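Side-chain contacts in CD1-2 antigen (Gallus gallus, PDB 3DBX), which probably binds lipids in a groove of its MHC-class-I-like ectodomain and presents them to T cells, as other CD1 proteins do: residues A[125-130]-A[146-151]; A[253-258]-A[263-268]. All coordinates share one frame; numbering follows the deposited sequence.

Contact 1. Residues A[125-130]-A[146-151]; sequences DLVTYE and KVMSNT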
loop_
_atom_site.group_PDB
_atom_site.type_symbol
_atom_site.label_atom_id
_atom_site.label_comp_id
_atom_site.label_asym_id
_atom_site.label_seq_id
_atom_site.Cartn_x
_atom_site.Cartn_y
_atom_site.Cartn_z
ATOM N N ASP A 125 -10.445 6.171 -12.849
ATOM C CA ASP A 125 -9.968 7.532 -13.142
ATOM C C ASP A 125 -11.125 8.440 -13.518
ATOM O O ASP A 125 -12.109 7.986 -14.116
ATOM C CB ASP A 125 -8.943 7.542 -14.278
ATOM C CG ASP A 125 -7.810 6.556 -14.065
ATOM O OD1 ASP A 125 -7.640 6.061 -12.922
ATOM O OD2 ASP A 125 -7.094 6.262 -15.054
ATOM N N LEU A 126 -11.000 9.719 -13.154
ATOM C CA LEU A 126 -12.035 10.718 -13.446
ATOM C C LEU A 126 -11.480 11.949 -14.175
ATOM O O LEU A 126 -11.969 12.274 -15.248
ATOM C CB LEU A 126 -12.806 11.126 -12.178
ATOM C CG LEU A 126 -13.900 12.200 -12.327
ATOM C CD1 LEU A 126 -15.024 11.712 -13.213
ATOM C CD2 LEU A 126 -14.436 12.654 -10.967
ATOM N N VAL A 127 -10.488 12.631 -13.586
ATOM C CA VAL A 127 -9.752 13.742 -14.249
ATOM C C VAL A 127 -8.264 13.778 -13.847
ATOM O O VAL A 127 -7.898 13.351 -12.745
ATOM C CB VAL A 127 -10.389 15.163 -14.007
ATOM C CG1 VAL A 127 -11.752 15.280 -14.661
ATOM C CG2 VAL A 127 -10.479 15.507 -12.521
ATOM N N THR A 128 -7.401 14.275 -14.733
ATOM C CA THR A 128 -5.984 14.432 -14.367
ATOM C C THR A 128 -5.452 15.852 -14.607
ATOM O O THR A 128 -5.945 16.552 -15.477
ATOM C CB THR A 128 -5.069 13.364 -15.039
ATOM O OG1 THR A 128 -3.772 13.392 -14.424
ATOM C CG2 THR A 128 -4.925 13.603 -16.526
ATOM N N TYR A 129 -4.458 16.268 -13.824
ATOM C CA TYR A 129 -3.882 17.604 -13.985
ATOM C C TYR A 129 -2.572 17.601 -14.769
ATOM O O TYR A 129 -1.577 17.016 -14.349
ATOM C CB TYR A 129 -3.739 18.331 -12.639
ATOM C CG TYR A 129 -3.102 19.706 -12.741
ATOM C CD1 TYR A 129 -3.750 20.751 -13.411
ATOM C CD2 TYR A 129 -1.844 19.964 -12.183
ATOM C CE1 TYR A 129 -3.170 22.016 -13.512
ATOM C CE2 TYR A 129 -1.250 21.244 -12.287
ATOM C CZ TYR A 129 -1.925 22.255 -12.952
ATOM O OH TYR A 129 -1.368 23.513 -13.070
ATOM N N GLU A 130 -2.598 18.277 -15.918
ATOM C CA GLU A 130 -1.446 18.417 -16.802
ATOM C C GLU A 130 -0.680 19.711 -16.471
ATOM O O GLU A 130 -1.103 20.803 -16.841
ATOM C CB GLU A 130 -1.936 18.430 -18.253
ATOM C CG GLU A 130 -0.936 17.965 -19.293
ATOM C CD GLU A 130 -1.628 17.429 -20.533
ATOM O OE1 GLU A 130 -1.663 18.142 -21.567
ATOM O OE2 GLU A 130 -2.162 16.301 -20.462
ATOM N N LYS A 146 -16.589 15.943 -17.476
ATOM C CA LYS A 146 -16.569 17.177 -18.268
ATOM C C LYS A 146 -16.721 18.414 -17.378
ATOM O O LYS A 146 -16.054 19.425 -17.598
ATOM C CB LYS A 146 -17.671 17.134 -19.343
ATOM C CG LYS A 146 -17.770 18.364 -20.239
ATOM C CD LYS A 146 -18.969 18.268 -21.182
ATOM C CE LYS A 146 -19.247 19.595 -21.890
ATOM N NZ LYS A 146 -20.500 19.558 -22.691
ATOM N N VAL A 147 -17.597 18.315 -16.374
ATOM C CA VAL A 147 -17.896 19.409 -15.451
ATOM C C VAL A 147 -16.703 19.705 -14.522
ATOM O O VAL A 147 -16.279 20.857 -14.405
ATOM C CB VAL A 147 -19.183 19.109 -14.623
ATOM C CG1 VAL A 147 -19.328 20.078 -13.463
ATOM C CG2 VAL A 147 -20.431 19.155 -15.513
ATOM N N MET A 148 -16.161 18.667 -13.885
ATOM C CA MET A 148 -15.039 18.821 -12.967
ATOM C C MET A 148 -13.781 19.346 -13.654
ATOM O O MET A 148 -13.033 20.199 -13.036
ATOM C CB MET A 148 -14.728 17.491 -12.277
ATOM C CG MET A 148 -13.588 17.589 -11.274
ATOM S SD MET A 148 -13.542 16.164 -10.184
ATOM C CE MET A 148 -15.103 16.397 -9.313
ATOM N N SER A 149 -13.541 18.821 -14.919
ATOM C CA SER A 149 -12.362 19.206 -15.695
ATOM C C SER A 149 -12.434 20.671 -16.146
ATOM O O SER A 149 -11.409 21.359 -16.174
ATOM C CB SER A 149 -12.217 18.292 -16.915
ATOM O OG SER A 149 -10.998 18.526 -17.602
ATOM N N ASN A 150 -13.640 21.135 -16.486
ATOM C CA ASN A 150 -13.853 22.500 -16.994
ATOM C C ASN A 150 -13.783 23.574 -15.904
ATOM O O ASN A 150 -13.151 24.711 -16.125
ATOM C CB ASN A 150 -15.194 22.600 -17.742
ATOM C CG ASN A 150 -15.126 22.023 -19.146
ATOM O OD1 ASN A 150 -13.919 21.788 -19.695
ATOM N ND2 ASN A 150 -16.428 21.771 -19.749
ATOM N N THR A 151 -14.467 23.204 -14.737
ATOM C CA THR A 151 -14.445 24.078 -13.560
ATOM C C THR A 151 -13.017 24.262 -13.045
ATOM O O THR A 151 -12.612 25.372 -12.700
ATOM C CB THR A 151 -15.338 23.505 -12.422
ATOM O OG1 THR A 151 -16.633 23.148 -12.948
ATOM C CG2 THR A 151 -15.527 24.522 -11.303
#
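L126 and V127 meet M148 and S149 without a flat group among them: neither ring nor amide takes part, so the contact has no faces or edges to match and rests on methyls, methylenes and a sulfur. The ring of Y129 on the same strand turns to W136, which V127 also touches. The thioether of M148 does the bridging here. M148 SD lies 3.7 Å from L126 CD2, the two side chains crossing at about a right angle. The same sulfur is 3.9 Å from V127 CG2. With CG anti to the backbone N (chi1 -178°), the M148 chain reaches down from the helix, and a bend at its last torsion (-65°) leaves CE 4.1 Å from L126 CD2. The other branch of V127 serves the neighbouring helix residue, CG1 resting 3.8 Å from S149 CB. One valine thus splits its two methyls between consecutive helix residues.

That two successive strand residues can both meet the helix illustrates the effect of a classic beta bulge: L126 and V127 together face I119 on strand 113-121, interrupting the usual alternation of side chains. The axes of segments 125-130 and 146-151 run nearly parallel, 15° apart, and approach to 8.2 Å. Within the helix, V147 O accepts both T151 N and T151 OG1, which arrive from opposite faces of its carbonyl plane.

The arrangement is helix-on-sheet packing of an MHC-I-like platform. Strand 124-130 lies between strands 113-121 and 135-138, with S149 touching P138. M148 reaches onward to F83, M84 and M87, so helix 143-154 packs against both the sheet and helix 77-89; a bound palmitic acid lies about 7 Å from the M148 side chain, near but not in contact.

Contact 2. Residues A[253-258]-A[263-268]; sequences STLLVS and HGYACR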
loop_
_atom_site.group_PDB
_atom_site.type_symbol
_atom_site.label_atom_id
_atom_site.label_comp_id
_atom_site.label_asym_id
_atom_site.label_seq_id
_atom_site.Cartn_x
_atom_site.Cartn_y
_atom_site.Cartn_z
ATOM N N SER A 253 8.308 -17.113 -3.132
ATOM C CA SER A 253 8.509 -17.501 -4.534
ATOM C C SER A 253 8.340 -19.010 -4.632
ATOM O O SER A 253 8.688 -19.697 -3.693
ATOM C CB SER A 253 9.901 -17.107 -5.028
ATOM O OG SER A 253 10.028 -17.478 -6.408
ATOM N N THR A 254 7.772 -19.523 -5.729
ATOM C CA THR A 254 7.582 -20.967 -5.827
ATOM C C THR A 254 7.984 -21.471 -7.184
ATOM O O THR A 254 7.861 -20.730 -8.187
ATOM C CB THR A 254 6.108 -21.432 -5.560
ATOM O OG1 THR A 254 5.248 -20.998 -6.610
ATOM C CG2 THR A 254 5.561 -20.949 -4.204
ATOM N N LEU A 255 8.435 -22.731 -7.218
ATOM C CA LEU A 255 8.850 -23.398 -8.449
ATOM C C LEU A 255 8.256 -24.800 -8.470
ATOM O O LEU A 255 8.507 -25.587 -7.550
ATOM C CB LEU A 255 10.374 -23.502 -8.529
ATOM C CG LEU A 255 10.985 -24.141 -9.793
ATOM C CD1 LEU A 255 10.668 -23.303 -11.019
ATOM C CD2 LEU A 255 12.484 -24.362 -9.661
ATOM N N LEU A 256 7.481 -25.123 -9.503
ATOM C CA LEU A 256 7.080 -26.523 -9.715
ATOM C C LEU A 256 8.215 -27.371 -10.300
ATOM O O LEU A 256 8.851 -26.978 -11.273
ATOM C CB LEU A 256 5.833 -26.626 -10.584
ATOM C CG LEU A 256 4.566 -26.066 -9.926
ATOM C CD1 LEU A 256 3.582 -25.527 -10.977
ATOM C CD2 LEU A 256 3.885 -27.144 -9.096
ATOM N N VAL A 257 8.480 -28.521 -9.679
ATOM C CA VAL A 257 9.493 -29.446 -10.167
ATOM C C VAL A 257 8.934 -30.874 -10.192
ATOM O O VAL A 257 7.949 -31.170 -9.518
ATOM C CB VAL A 257 10.782 -29.371 -9.311
ATOM C CG1 VAL A 257 11.345 -27.940 -9.298
ATOM C CG2 VAL A 257 10.515 -29.842 -7.868
ATOM N N SER A 258 9.557 -31.747 -10.974
ATOM C CA SER A 258 9.255 -33.176 -10.938
ATOM C C SER A 258 10.050 -33.823 -9.795
ATOM O O SER A 258 11.194 -33.462 -9.565
ATOM C CB SER A 258 9.640 -33.831 -12.268
ATOM O OG SER A 258 8.549 -33.859 -13.168
ATOM N N HIS A 263 18.165 -32.889 -10.389
ATOM C CA HIS A 263 18.647 -31.526 -10.285
ATOM C C HIS A 263 18.692 -31.131 -8.813
ATOM O O HIS A 263 17.894 -31.614 -8.006
ATOM C CB HIS A 263 17.724 -30.557 -11.047
ATOM C CG HIS A 263 17.602 -30.852 -12.514
ATOM N ND1 HIS A 263 16.385 -31.031 -13.140
ATOM C CD2 HIS A 263 18.546 -31.005 -13.475
ATOM C CE1 HIS A 263 16.585 -31.288 -14.420
ATOM N NE2 HIS A 263 17.888 -31.278 -14.649
ATOM N N GLY A 264 19.645 -30.281 -8.457
ATOM C CA GLY A 264 19.674 -29.696 -7.132
ATOM C C GLY A 264 19.065 -28.314 -7.256
ATOM O O GLY A 264 19.333 -27.617 -8.232
ATOM N N TYR A 265 18.241 -27.925 -6.283
ATOM C CA TYR A 265 17.608 -26.610 -6.271
ATOM C C TYR A 265 18.033 -25.719 -5.066
ATOM O O TYR A 265 18.395 -26.215 -3.989
ATOM C CB TYR A 265 16.067 -26.746 -6.353
ATOM C CG TYR A 265 15.609 -27.345 -7.680
ATOM C CD1 TYR A 265 15.410 -28.716 -7.822
ATOM C CD2 TYR A 265 15.396 -26.537 -8.789
ATOM C CE1 TYR A 265 14.995 -29.256 -9.033
ATOM C CE2 TYR A 265 14.988 -27.067 -9.988
ATOM C CZ TYR A 265 14.778 -28.411 -10.106
ATOM O OH TYR A 265 14.386 -28.909 -11.318
ATOM N N ALA A 266 18.014 -24.402 -5.293
ATOM C CA ALA A 266 18.257 -23.398 -4.260
ATOM C C ALA A 266 17.560 -22.100 -4.639
ATOM O O ALA A 266 17.479 -21.774 -5.836
ATOM C CB ALA A 266 19.755 -23.128 -4.105
ATOM N N CYS A 267 17.065 -21.392 -3.607
ATOM C CA CYS A 267 16.532 -20.033 -3.694
ATOM C C CYS A 267 17.671 -19.023 -3.458
ATOM O O CYS A 267 18.397 -19.168 -2.486
ATOM C CB CYS A 267 15.479 -19.873 -2.574
ATOM S SG CYS A 267 14.622 -18.341 -2.674
ATOM N N ARG A 268 17.834 -18.038 -4.342
ATOM C CA ARG A 268 18.803 -16.980 -4.156
ATOM C C ARG A 268 18.077 -15.631 -4.017
ATOM O O ARG A 268 17.146 -15.323 -4.788
ATOM C CB ARG A 268 19.829 -16.955 -5.305
ATOM C CG ARG A 268 20.922 -15.863 -5.114
ATOM C CD ARG A 268 22.182 -16.096 -5.896
ATOM N NE ARG A 268 22.017 -15.828 -7.324
ATOM C CZ ARG A 268 22.771 -16.349 -8.287
ATOM N NH1 ARG A 268 23.791 -17.161 -8.018
ATOM N NH2 ARG A 268 22.500 -16.054 -9.541
#
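V257 sets CG1 over one face of the Y265 ring, a CH-pi contact that makes the tight part of this pairing. The methyl carbon stands 3.9 Å from the centroid of the Y265 ring and 23° off its normal, displaced toward the phenol rim, where V257 CG1 is 3.6 Å from Y265 CZ. Two first torsions bring the groups together: V257 CG1 and Y265 CG each lie anti to their own carbonyl carbon, and the two side chains slide past one another in opposite directions. L255 adds a second hydrophobic touch, its CD2 coming obliquely to within 3.7 Å of Y265 CE2, with the side chains crossing at about a right angle. The phenol oxygen, at the end of the packed ring, has two polar partners: D261 OD2 in the connecting loop and R225 NE on strand 220-225. This tyrosine, two residues before the disulfide cysteine, occupies the sequence position of the tyrosine corner of immunoglobulin domains, but its bond is to the D261 carboxylate rather than to the backbone.

Away from the ring the contact slackens. Toward C267, which forms the disulfide with C209, the side chains of S253 and C267 stay more than 5 Å from the opposite segment. At the other end, S258 and G264 lie exposed in the turn regions.

The contact joins the two sheets of a C1-set sandwich. Strand 249-257 lies between 204-214 and 236-243, strand 265-270 between 220-225 and 279-282; L207 and W283 also touch Y265, while L255 reaches L236.

In the fold
Contacts 1 and 2 show one principle in two domains: an apolar interior stitches together layers of secondary structure that share no backbone pairing. Contact 1 packs a helix on the platform sheet; contact 2 joins two sheets of the immunoglobulin domain. They follow one another along the chain and lie on opposite sides of its centre, with their own centres 49 Å apart and nearest atoms about 30 Å apart, so neither touches the other. Contact 1 lies near the bound palmitic acid, about 7 Å from the M148 side chain, consistent with a place close to a lipid-binding groove. Contact 2 instead lies beside the disulfide in the core of its domain, remote from the groove.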